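PDB 3MT1: putative carboxynorspermidine decarboxylase protein from Sinorhizobium meliloti, which probably catalyses the pyridoxal 5'-phosphate-dependent decarboxylation of carboxynorspermidine and carboxyspermidine, giving norspermidine and spermidine. Local coordinates for residues B[6-11]-B[341-346]; B[12-17]-B[46-51]; B[144-149]-B[182-187]. All blocks are in the same frame, centred on the assembly; numbering follows the deposited sequence.

How the contacts relate
Contacts 1 and 2 are neighbours, their centres about 12 Å apart, and share one run of chain: strand 6-10, paired in contact 1, leads straight into helix 11-28, which packs in contact 2. They touch where Ile9 meets Leu14 and Lys11 meets Leu47. Contact 3 lies across the centre of the chain, about 46 Å from contact 1 between centres, and joins two helices of the barrel domain. All three are partly buried, but their chemistry differs. Contact 1 is built on backbone hydrogen bonds plus a salt bridge; contact 2 adds a threonine and a tyrosine to its leucine pair; contact 3 joins valines and a leucine, with a phenylalanine edge facing a backbone carbonyl.

Contact 1: residues B[6-11]-B[341-346]; sequences YYLIDK and AIRELD
Leu8 lies at the apolar centre, with CG anti to its backbone N (chi1 -178°), so that both methyls lean onto the neighbouring strand from one side: CD1 packs on the backbone of Ile342 and Arg343 and lies 4.3 Å from Ala341 CB, while CD2 sits over one face of the Arg343 guanidinium, 3.4 Å from NH2. The Tyr6 ring adds an oblique contact to Ala341 CB. Ile9 and Ile342 pair on the other face of the sheet. Between these faces the backbones run parallel, Leu8, Ile9 and Asp10 beside Ala341, Ile342 and Arg343. Ala341 N gives to Tyr7 O, Ile9 N to Ala341 O at 2.6 Å and nearly straight, and Arg343 N to Ile9 O from above the carbonyl plane. Lys11 N continues the ladder to Arg343 O at 2.9 Å. At the polar edge Arg343 bends at chi3 (-88°) and brings NH1 to the anti lone pair of Asp10 OD1, a 3.2 Å salt bridge with the two planes 45° apart. Asp10 OD2 instead caps Lys13 N, so one carboxylate serves both strand partner and helix start; a water joins Arg343 O and, weakly, OD2. The pairing unites the chain's first strand with strand 339-343 in the mixed sheet of the C-terminal beta domain characteristic of class-II Orn/Lys/Arg decarboxylases.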
loop_
_atom_site.group_PDB
_atom_site.type_symbol
_atom_site.label_atom_id
_atom_site.label_comp_id
_atom_site.label_asym_id
_atom_site.label_seq_id
_atom_site.Cartn_x
_atom_site.Cartn_y
_atom_site.Cartn_z
ATOM N N TYR B 6 -3.488 5.592 15.847
ATOM C CA TYR B 6 -2.046 5.538 15.990
ATOM C C TYR B 6 -1.591 4.084 16.256
ATOM O O TYR B 6 -2.384 3.250 16.750
ATOM C CB TYR B 6 -1.551 6.497 17.088
ATOM C CG TYR B 6 -2.240 6.334 18.426
ATOM C CD1 TYR B 6 -1.751 5.455 19.384
ATOM C CD2 TYR B 6 -3.376 7.069 18.738
ATOM C CE1 TYR B 6 -2.384 5.317 20.628
ATOM C CE2 TYR B 6 -4.011 6.926 19.968
ATOM C CZ TYR B 6 -3.512 6.041 20.900
ATOM O OH TYR B 6 -4.148 5.901 22.108
ATOM N N TYR B 7 -0.340 3.790 15.884
ATOM C CA TYR B 7 0.283 2.519 16.193
ATOM C C TYR B 7 0.956 2.717 17.529
ATOM O O TYR B 7 1.745 3.665 17.684
ATOM C CB TYR B 7 1.361 2.181 15.166
ATOM C CG TYR B 7 0.927 2.042 13.713
ATOM C CD1 TYR B 7 1.170 3.073 12.797
ATOM C CD2 TYR B 7 0.357 0.856 13.237
ATOM C CE1 TYR B 7 0.798 2.960 11.454
ATOM C CE2 TYR B 7 -0.019 0.716 11.887
ATOM C CZ TYR B 7 0.206 1.781 10.994
ATOM O OH TYR B 7 -0.153 1.691 9.650
ATOM N N LEU B 8 0.690 1.845 18.499
ATOM C CA LEU B 8 1.281 2.030 19.829
ATOM C C LEU B 8 2.284 0.934 20.104
ATOM O O LEU B 8 1.933 -0.234 20.230
ATOM C CB LEU B 8 0.195 2.053 20.898
ATOM C CG LEU B 8 0.580 2.293 22.363
ATOM C CD1 LEU B 8 1.419 3.486 22.523
ATOM C CD2 LEU B 8 -0.673 2.459 23.251
ATOM N N ILE B 9 3.545 1.295 20.161
ATOM C CA ILE B 9 4.546 0.309 20.425
ATOM C C ILE B 9 4.779 0.228 21.924
ATOM O O ILE B 9 5.204 1.200 22.547
ATOM C CB ILE B 9 5.841 0.631 19.693
ATOM C CG1 ILE B 9 5.599 0.599 18.169
ATOM C CG2 ILE B 9 6.976 -0.326 20.154
ATOM C CD1 ILE B 9 6.636 1.440 17.375
ATOM N N ASP B 10 4.471 -0.934 22.494
ATOM C CA ASP B 10 4.632 -1.142 23.916
ATOM C C ASP B 10 6.100 -1.458 24.285
ATOM O O ASP B 10 6.604 -2.559 24.036
ATOM C CB ASP B 10 3.664 -2.234 24.447
ATOM C CG ASP B 10 3.754 -2.407 25.972
ATOM O OD1 ASP B 10 2.809 -1.982 26.695
ATOM O OD2 ASP B 10 4.800 -2.937 26.465
ATOM N N LYS B 11 6.750 -0.493 24.931
ATOM C CA LYS B 11 8.135 -0.637 25.302
ATOM C C LYS B 11 8.414 -1.959 26.075
ATOM O O LYS B 11 9.364 -2.694 25.759
ATOM C CB LYS B 11 8.593 0.575 26.109
ATOM C CG LYS B 11 10.068 0.738 26.033
ATOM C CD LYS B 11 10.612 1.553 27.107
ATOM C CE LYS B 11 12.127 1.540 27.003
ATOM N NZ LYS B 11 12.751 2.059 28.241
ATOM N N ALA B 341 3.512 5.954 17.903
ATOM C CA ALA B 341 3.651 6.198 19.352
ATOM C C ALA B 341 4.152 5.006 20.155
ATOM O O ALA B 341 4.032 3.850 19.757
ATOM C CB ALA B 341 2.379 6.720 19.925
ATOM N N ILE B 342 4.761 5.329 21.275
ATOM C CA ILE B 342 5.322 4.339 22.182
ATOM C C ILE B 342 4.649 4.405 23.561
ATOM O O ILE B 342 4.555 5.501 24.144
ATOM C CB ILE B 342 6.827 4.620 22.361
ATOM C CG1 ILE B 342 7.524 4.442 21.009
ATOM C CG2 ILE B 342 7.419 3.748 23.474
ATOM C CD1 ILE B 342 9.021 4.800 20.997
ATOM N N ARG B 343 4.181 3.266 24.082
ATOM C CA ARG B 343 3.805 3.187 25.508
ATOM C C ARG B 343 5.073 2.949 26.315
ATOM O O ARG B 343 5.693 1.908 26.175
ATOM C CB ARG B 343 2.785 2.073 25.778
ATOM C CG ARG B 343 2.115 2.182 27.159
ATOM C CD ARG B 343 1.324 0.948 27.552
ATOM N NE ARG B 343 -0.064 0.996 27.077
ATOM C CZ ARG B 343 -0.573 0.259 26.076
ATOM N NH1 ARG B 343 0.187 -0.614 25.403
ATOM N NH2 ARG B 343 -1.862 0.400 25.737
ATOM N N GLU B 344 5.486 3.916 27.123
ATOM C CA GLU B 344 6.704 3.741 27.925
ATOM C C GLU B 344 6.396 2.951 29.215
ATOM O O GLU B 344 5.251 2.571 29.466
ATOM C CB GLU B 344 7.381 5.080 28.261
ATOM C CG GLU B 344 7.496 6.102 27.140
ATOM C CD GLU B 344 8.853 6.159 26.428
ATOM O OE1 GLU B 344 9.541 5.126 26.293
ATOM O OE2 GLU B 344 9.233 7.259 25.964
ATOM N N LEU B 345 7.422 2.709 30.029
ATOM C CA LEU B 345 7.277 1.892 31.264
ATOM C C LEU B 345 6.307 2.471 32.307
ATOM O O LEU B 345 5.446 1.774 32.816
ATOM C CB LEU B 345 8.656 1.586 31.858
ATOM C CG LEU B 345 9.532 0.820 30.853
ATOM C CD1 LEU B 345 10.964 0.783 31.308
ATOM C CD2 LEU B 345 8.992 -0.585 30.594
ATOM N N ASP B 346 6.538 3.729 32.659
ATOM C CA ASP B 346 5.543 4.742 33.030
ATOM C C ASP B 346 4.088 4.406 32.675
ATOM O O ASP B 346 3.171 4.591 33.475
ATOM C CB ASP B 346 5.894 5.989 32.194
ATOM C CG ASP B 346 5.884 7.273 32.996
ATOM O OD1 ASP B 346 5.682 7.225 34.224
ATOM O OD2 ASP B 346 6.098 8.341 32.386
HETATM O O HOH W 1 0.725 -1.515 22.187
HETATM O O HOH W 2 5.464 -0.687 27.882
#

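Contact 2: residues B[12-17]-B[46-51]; sequences AKLTRN and DLMRDY
Leu14 and Leu47 point at each other from their two helices and overlap side by side, CD2 to CD2 at 3.6 Å. Both leucines carry CG anti to the backbone N (chi1 178° in Leu14 and 163° in Leu47), which sends each branch point out from its own helix so that the tips overlap alongside one another. The other methyl of Leu14, CD1, reaches the CE of the selenomethionine Met48 at a looser 4.4 Å. The next residue, Thr15, crosses Leu47 at about a right angle: its OG1 stands 3.4 Å from Leu47 CD1. That hydroxyl is hydrogen-bonded to Lys11 O in the preceding turn of its own helix, so its polar need is met along the helix and it offers Leu47 a packing surface. The Thr15 methyl CG2, anti to the backbone N, points elsewhere and meets the Tyr51 OH at 3.9 Å, oblique to the ring. The backbones stay well apart, with Thr15 CA and Met48 CA 7.7 Å from each other, and side chains alone fill the interval. Ile236 of helix 233-236 touches both Leu14 and Met48, and Val44 also packs on Leu14. This is plain helix-to-helix packing in which helix 11-28, the segment leading from the beta domain into the barrel, lies against helix 45-49, which follows the first strand of the parallel eight-stranded alpha/beta barrel.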
loop_
_atom_site.group_PDB
_atom_site.type_symbol
_atom_site.label_atom_id
_atom_site.label_comp_id
_atom_site.label_asym_id
_atom_site.label_seq_id
_atom_site.Cartn_x
_atom_site.Cartn_y
_atom_site.Cartn_z
ATOM N N ALA B 12 7.593 -2.264 27.075
ATOM C CA ALA B 12 7.813 -3.481 27.873
ATOM C C ALA B 12 7.662 -4.814 27.087
ATOM O O ALA B 12 8.399 -5.761 27.343
ATOM C CB ALA B 12 6.937 -3.480 29.127
ATOM N N LYS B 13 6.716 -4.872 26.148
ATOM C CA LYS B 13 6.483 -6.077 25.355
ATOM C C LYS B 13 7.535 -6.286 24.280
ATOM O O LYS B 13 7.923 -7.429 23.983
ATOM C CB LYS B 13 5.099 -6.067 24.725
ATOM C CG LYS B 13 4.047 -6.357 25.753
ATOM C CD LYS B 13 2.664 -6.142 25.174
ATOM C CE LYS B 13 1.644 -6.224 26.260
ATOM N NZ LYS B 13 0.463 -5.560 25.707
ATOM N N LEU B 14 7.991 -5.185 23.703
ATOM C CA LEU B 14 9.069 -5.249 22.763
ATOM C C LEU B 14 10.293 -5.788 23.489
ATOM O O LEU B 14 10.914 -6.725 23.012
ATOM C CB LEU B 14 9.343 -3.878 22.146
ATOM C CG LEU B 14 10.501 -3.749 21.145
ATOM C CD1 LEU B 14 10.378 -4.674 19.895
ATOM C CD2 LEU B 14 10.521 -2.347 20.651
ATOM N N THR B 15 10.615 -5.226 24.650
ATOM C CA THR B 15 11.739 -5.709 25.449
ATOM C C THR B 15 11.668 -7.196 25.783
ATOM O O THR B 15 12.686 -7.882 25.696
ATOM C CB THR B 15 11.879 -4.912 26.734
ATOM O OG1 THR B 15 12.138 -3.559 26.388
ATOM C CG2 THR B 15 13.004 -5.447 27.601
ATOM N N ARG B 16 10.486 -7.681 26.175
ATOM C CA ARG B 16 10.255 -9.115 26.387
ATOM C C ARG B 16 10.840 -9.874 25.182
ATOM O O ARG B 16 11.641 -10.764 25.364
ATOM C CB ARG B 16 8.750 -9.375 26.637
ATOM C CG ARG B 16 8.220 -10.830 26.767
ATOM C CD ARG B 16 6.811 -10.936 26.102
ATOM N NE ARG B 16 6.821 -10.132 24.848
ATOM C CZ ARG B 16 5.799 -9.908 24.014
ATOM N NH1 ARG B 16 4.594 -10.419 24.229
ATOM N NH2 ARG B 16 6.001 -9.156 22.935
ATOM N N ASN B 17 10.521 -9.451 23.955
ATOM C CA ASN B 17 11.019 -10.108 22.741
ATOM C C ASN B 17 12.516 -10.007 22.623
ATOM O O ASN B 17 13.194 -10.951 22.215
ATOM C CB ASN B 17 10.421 -9.492 21.473
ATOM C CG ASN B 17 8.955 -9.792 21.296
ATOM O OD1 ASN B 17 8.377 -10.632 21.994
ATOM N ND2 ASN B 17 8.331 -9.095 20.353
ATOM N N ASP B 46 17.377 2.210 19.283
ATOM C CA ASP B 46 18.201 2.377 20.476
ATOM C C ASP B 46 17.839 1.348 21.506
ATOM O O ASP B 46 18.722 0.792 22.157
ATOM C CB ASP B 46 18.113 3.804 21.046
ATOM C CG ASP B 46 18.982 4.796 20.247
ATOM O OD1 ASP B 46 19.986 4.326 19.651
ATOM O OD2 ASP B 46 18.674 6.027 20.190
ATOM N N LEU B 47 16.550 1.059 21.633
ATOM C CA LEU B 47 16.146 -0.002 22.534
ATOM C C LEU B 47 16.551 -1.399 22.038
ATOM O O LEU B 47 17.052 -2.178 22.821
ATOM C CB LEU B 47 14.667 0.098 22.929
ATOM C CG LEU B 47 14.010 -1.152 23.530
ATOM C CD1 LEU B 47 14.396 -1.380 25.010
ATOM C CD2 LEU B 47 12.503 -1.060 23.380
HETATM N N MSE B 48 16.415 -1.690 20.748
HETATM C CA MSE B 48 16.714 -3.029 20.229
HETATM C C MSE B 48 18.214 -3.341 20.065
HETATM O O MSE B 48 18.620 -4.504 20.145
HETATM C CB MSE B 48 15.998 -3.249 18.889
HETATM C CG MSE B 48 14.527 -3.081 18.983
HETATM SE SE MSE B 48 13.623 -2.965 17.285
HETATM C CE MSE B 48 13.565 -4.826 16.872
ATOM N N ARG B 49 19.010 -2.308 19.798
ATOM C CA ARG B 49 20.440 -2.431 19.520
ATOM C C ARG B 49 21.191 -3.379 20.482
ATOM O O ARG B 49 21.919 -4.275 20.047
ATOM C CB ARG B 49 21.096 -1.028 19.551
ATOM C CG ARG B 49 22.202 -0.838 18.543
ATOM C CD ARG B 49 22.928 0.500 18.622
ATOM N NE ARG B 49 24.376 0.264 18.774
ATOM C CZ ARG B 49 25.354 0.880 18.093
ATOM N NH1 ARG B 49 25.072 1.788 17.145
ATOM N NH2 ARG B 49 26.641 0.575 18.343
ATOM N N ASP B 50 21.020 -3.174 21.786
ATOM C CA ASP B 50 21.831 -3.914 22.743
ATOM C C ASP B 50 21.478 -5.394 22.858
ATOM O O ASP B 50 22.168 -6.129 23.556
ATOM C CB ASP B 50 21.807 -3.247 24.113
ATOM C CG ASP B 50 22.368 -1.832 24.079
ATOM O OD1 ASP B 50 23.409 -1.604 23.406
ATOM O OD2 ASP B 50 21.766 -0.951 24.727
ATOM N N TYR B 51 20.428 -5.828 22.159
ATOM C CA TYR B 51 19.976 -7.204 22.237
ATOM C C TYR B 51 20.174 -7.943 20.940
ATOM O O TYR B 51 19.985 -9.167 20.880
ATOM C CB TYR B 51 18.503 -7.300 22.647
ATOM C CG TYR B 51 18.101 -6.663 23.982
ATOM C CD1 TYR B 51 18.045 -7.425 25.160
ATOM C CD2 TYR B 51 17.742 -5.303 24.055
ATOM C CE1 TYR B 51 17.626 -6.854 26.374
ATOM C CE2 TYR B 51 17.345 -4.716 25.259
ATOM C CZ TYR B 51 17.275 -5.501 26.421
ATOM O OH TYR B 51 16.881 -4.930 27.628
#

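Contact 3: residues B[144-149]-B[182-187]; sequences WDVPKV and ERFGAL
Two helical segments approach with their backbones well separated, the nearest CA atoms being those of Val146 and Phe184 at 7.4 Å; helix 146-150 begins just after its N-cap residue Asp145, and helix 170-190 kinks here, where the N atoms of Ala186 and Leu187 miss their usual helical acceptors. Val146 uses both methyls. CG1, anti to the backbone N (chi1 164°), meets Leu187 CD1 at 3.9 Å. CG2, anti to the carbonyl carbon, lies among three partners: it rests 3.7 Å from Arg183 O, approaches the rim of the Phe184 ring at CD2, 4.1 Å away, and also touches the same Leu187 methyl. Leu187 answers with a single methyl: CG lies anti to its carbonyl carbon (chi1 -68°) and the chain runs on extended, so that CD1 crosses both valines obliquely, touching Val149 CG1 at 3.8 Å as well as Val146. The two valines are one turn apart, and this methyl therefore lies across the same side of the short helix. Phe184 takes part through its edge. Trp144 O lies in the plane of the ring, 3.6 Å from CE2, where the partly positive rim of an aromatic ring would suit a carbonyl oxygen. On one face of that ring, over its centre, sits CB of the preceding residue, Arg183. The Trp144 indole turns its back on helix 170-190, so this residue contributes mainly through its backbone. Beyond the pair, Leu120, in the loop after strand 115-119, packs on Phe184, and Met153, between helix 146-150 and strand 158-160, packs on Leu187. Helix 146-150 precedes the sixth strand of the barrel, 158-160, and rests against helix 170-190, which connects that strand to the seventh, 193-195.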
loop_
_atom_site.group_PDB
_atom_site.type_symbol
_atom_site.label_atom_id
_atom_site.label_comp_id
_atom_site.label_asym_id
_atom_site.label_seq_id
_atom_site.Cartn_x
_atom_site.Cartn_y
_atom_site.Cartn_z
ATOM N N TRP B 144 20.276 -23.617 -6.866
ATOM C CA TRP B 144 20.032 -24.945 -6.321
ATOM C C TRP B 144 21.075 -25.923 -6.813
ATOM O O TRP B 144 21.289 -26.963 -6.192
ATOM C CB TRP B 144 18.638 -25.455 -6.716
ATOM C CG TRP B 144 18.520 -25.822 -8.171
ATOM C CD1 TRP B 144 18.835 -27.023 -8.748
ATOM C CD2 TRP B 144 18.072 -24.975 -9.228
ATOM N NE1 TRP B 144 18.610 -26.974 -10.103
ATOM C CE2 TRP B 144 18.141 -25.730 -10.426
ATOM C CE3 TRP B 144 17.620 -23.648 -9.284
ATOM C CZ2 TRP B 144 17.766 -25.204 -11.668
ATOM C CZ3 TRP B 144 17.242 -23.119 -10.524
ATOM C CH2 TRP B 144 17.317 -23.900 -11.699
ATOM N N ASP B 145 21.703 -25.599 -7.941
ATOM C CA ASP B 145 22.586 -26.545 -8.645
ATOM C C ASP B 145 24.032 -26.481 -8.148
ATOM O O ASP B 145 24.786 -25.559 -8.487
ATOM C CB ASP B 145 22.501 -26.323 -10.158
ATOM C CG ASP B 145 23.102 -27.467 -10.960
ATOM O OD1 ASP B 145 24.061 -28.114 -10.488
ATOM O OD2 ASP B 145 22.618 -27.712 -12.087
ATOM N N VAL B 146 24.388 -27.485 -7.347
ATOM C CA VAL B 146 25.681 -27.574 -6.649
ATOM C C VAL B 146 26.896 -27.369 -7.571
ATOM O O VAL B 146 27.752 -26.545 -7.258
ATOM C CB VAL B 146 25.807 -28.922 -5.842
ATOM C CG1 VAL B 146 27.261 -29.233 -5.444
ATOM C CG2 VAL B 146 24.890 -28.905 -4.619
ATOM N N PRO B 147 26.977 -28.116 -8.698
ATOM C CA PRO B 147 28.083 -27.957 -9.652
ATOM C C PRO B 147 28.346 -26.526 -10.146
ATOM O O PRO B 147 29.510 -26.122 -10.225
ATOM C CB PRO B 147 27.659 -28.851 -10.820
ATOM C CG PRO B 147 26.899 -29.950 -10.172
ATOM C CD PRO B 147 26.161 -29.307 -9.025
ATOM N N LYS B 148 27.290 -25.785 -10.491
ATOM C CA LYS B 148 27.436 -24.388 -10.929
ATOM C C LYS B 148 27.918 -23.524 -9.782
ATOM O O LYS B 148 28.724 -22.618 -9.975
ATOM C CB LYS B 148 26.125 -23.809 -11.480
ATOM C CG LYS B 148 25.833 -24.141 -12.927
ATOM C CD LYS B 148 24.688 -25.141 -13.053
ATOM C CE LYS B 148 23.332 -24.456 -13.228
ATOM N NZ LYS B 148 23.129 -24.021 -14.638
ATOM N N VAL B 149 27.411 -23.802 -8.587
ATOM C CA VAL B 149 27.863 -23.100 -7.393
ATOM C C VAL B 149 29.391 -23.266 -7.284
ATOM O O VAL B 149 30.147 -22.286 -7.276
ATOM C CB VAL B 149 27.154 -23.635 -6.115
ATOM C CG1 VAL B 149 27.764 -23.038 -4.852
ATOM C CG2 VAL B 149 25.654 -23.391 -6.175
ATOM N N GLU B 182 21.554 -32.112 3.727
ATOM C CA GLU B 182 21.584 -33.130 2.689
ATOM C C GLU B 182 21.785 -32.549 1.292
ATOM O O GLU B 182 22.444 -33.164 0.457
ATOM C CB GLU B 182 20.303 -33.950 2.749
ATOM C CG GLU B 182 19.912 -34.309 4.178
ATOM C CD GLU B 182 18.966 -35.497 4.267
ATOM O OE1 GLU B 182 17.765 -35.348 3.929
ATOM O OE2 GLU B 182 19.430 -36.574 4.700
ATOM N N ARG B 183 21.223 -31.370 1.038
ATOM C CA ARG B 183 21.403 -30.715 -0.260
ATOM C C ARG B 183 22.710 -29.925 -0.379
ATOM O O ARG B 183 23.290 -29.861 -1.465
ATOM C CB ARG B 183 20.186 -29.844 -0.641
ATOM C CG ARG B 183 19.171 -30.538 -1.580
ATOM C CD ARG B 183 17.903 -29.709 -1.717
ATOM N NE ARG B 183 17.133 -30.012 -2.926
ATOM C CZ ARG B 183 16.265 -31.024 -3.052
ATOM N NH1 ARG B 183 16.036 -31.865 -2.043
ATOM N NH2 ARG B 183 15.619 -31.204 -4.202
ATOM N N PHE B 184 23.184 -29.337 0.716
ATOM C CA PHE B 184 24.302 -28.406 0.611
ATOM C C PHE B 184 25.376 -28.600 1.675
ATOM O O PHE B 184 26.384 -27.894 1.662
ATOM C CB PHE B 184 23.818 -26.936 0.639
ATOM C CG PHE B 184 22.722 -26.615 -0.350
ATOM C CD1 PHE B 184 21.489 -26.158 0.094
ATOM C CD2 PHE B 184 22.919 -26.772 -1.725
ATOM C CE1 PHE B 184 20.467 -25.863 -0.807
ATOM C CE2 PHE B 184 21.894 -26.487 -2.642
ATOM C CZ PHE B 184 20.672 -26.033 -2.180
ATOM N N GLY B 185 25.157 -29.548 2.587
ATOM C CA GLY B 185 26.095 -29.851 3.667
ATOM C C GLY B 185 27.552 -29.852 3.243
ATOM O O GLY B 185 28.410 -29.277 3.921
ATOM N N ALA B 186 27.834 -30.482 2.110
ATOM C CA ALA B 186 29.212 -30.568 1.644
ATOM C C ALA B 186 29.749 -29.154 1.401
ATOM O O ALA B 186 30.850 -28.835 1.828
ATOM C CB ALA B 186 29.319 -31.447 0.397
ATOM N N LEU B 187 28.946 -28.301 0.769
ATOM C CA LEU B 187 29.340 -26.914 0.490
ATOM C C LEU B 187 29.401 -25.986 1.714
ATOM O O LEU B 187 30.298 -25.150 1.827
ATOM C CB LEU B 187 28.410 -26.316 -0.565
ATOM C CG LEU B 187 28.543 -26.919 -1.974
ATOM C CD1 LEU B 187 27.520 -26.317 -2.906
ATOM C CD2 LEU B 187 29.955 -26.726 -2.548
#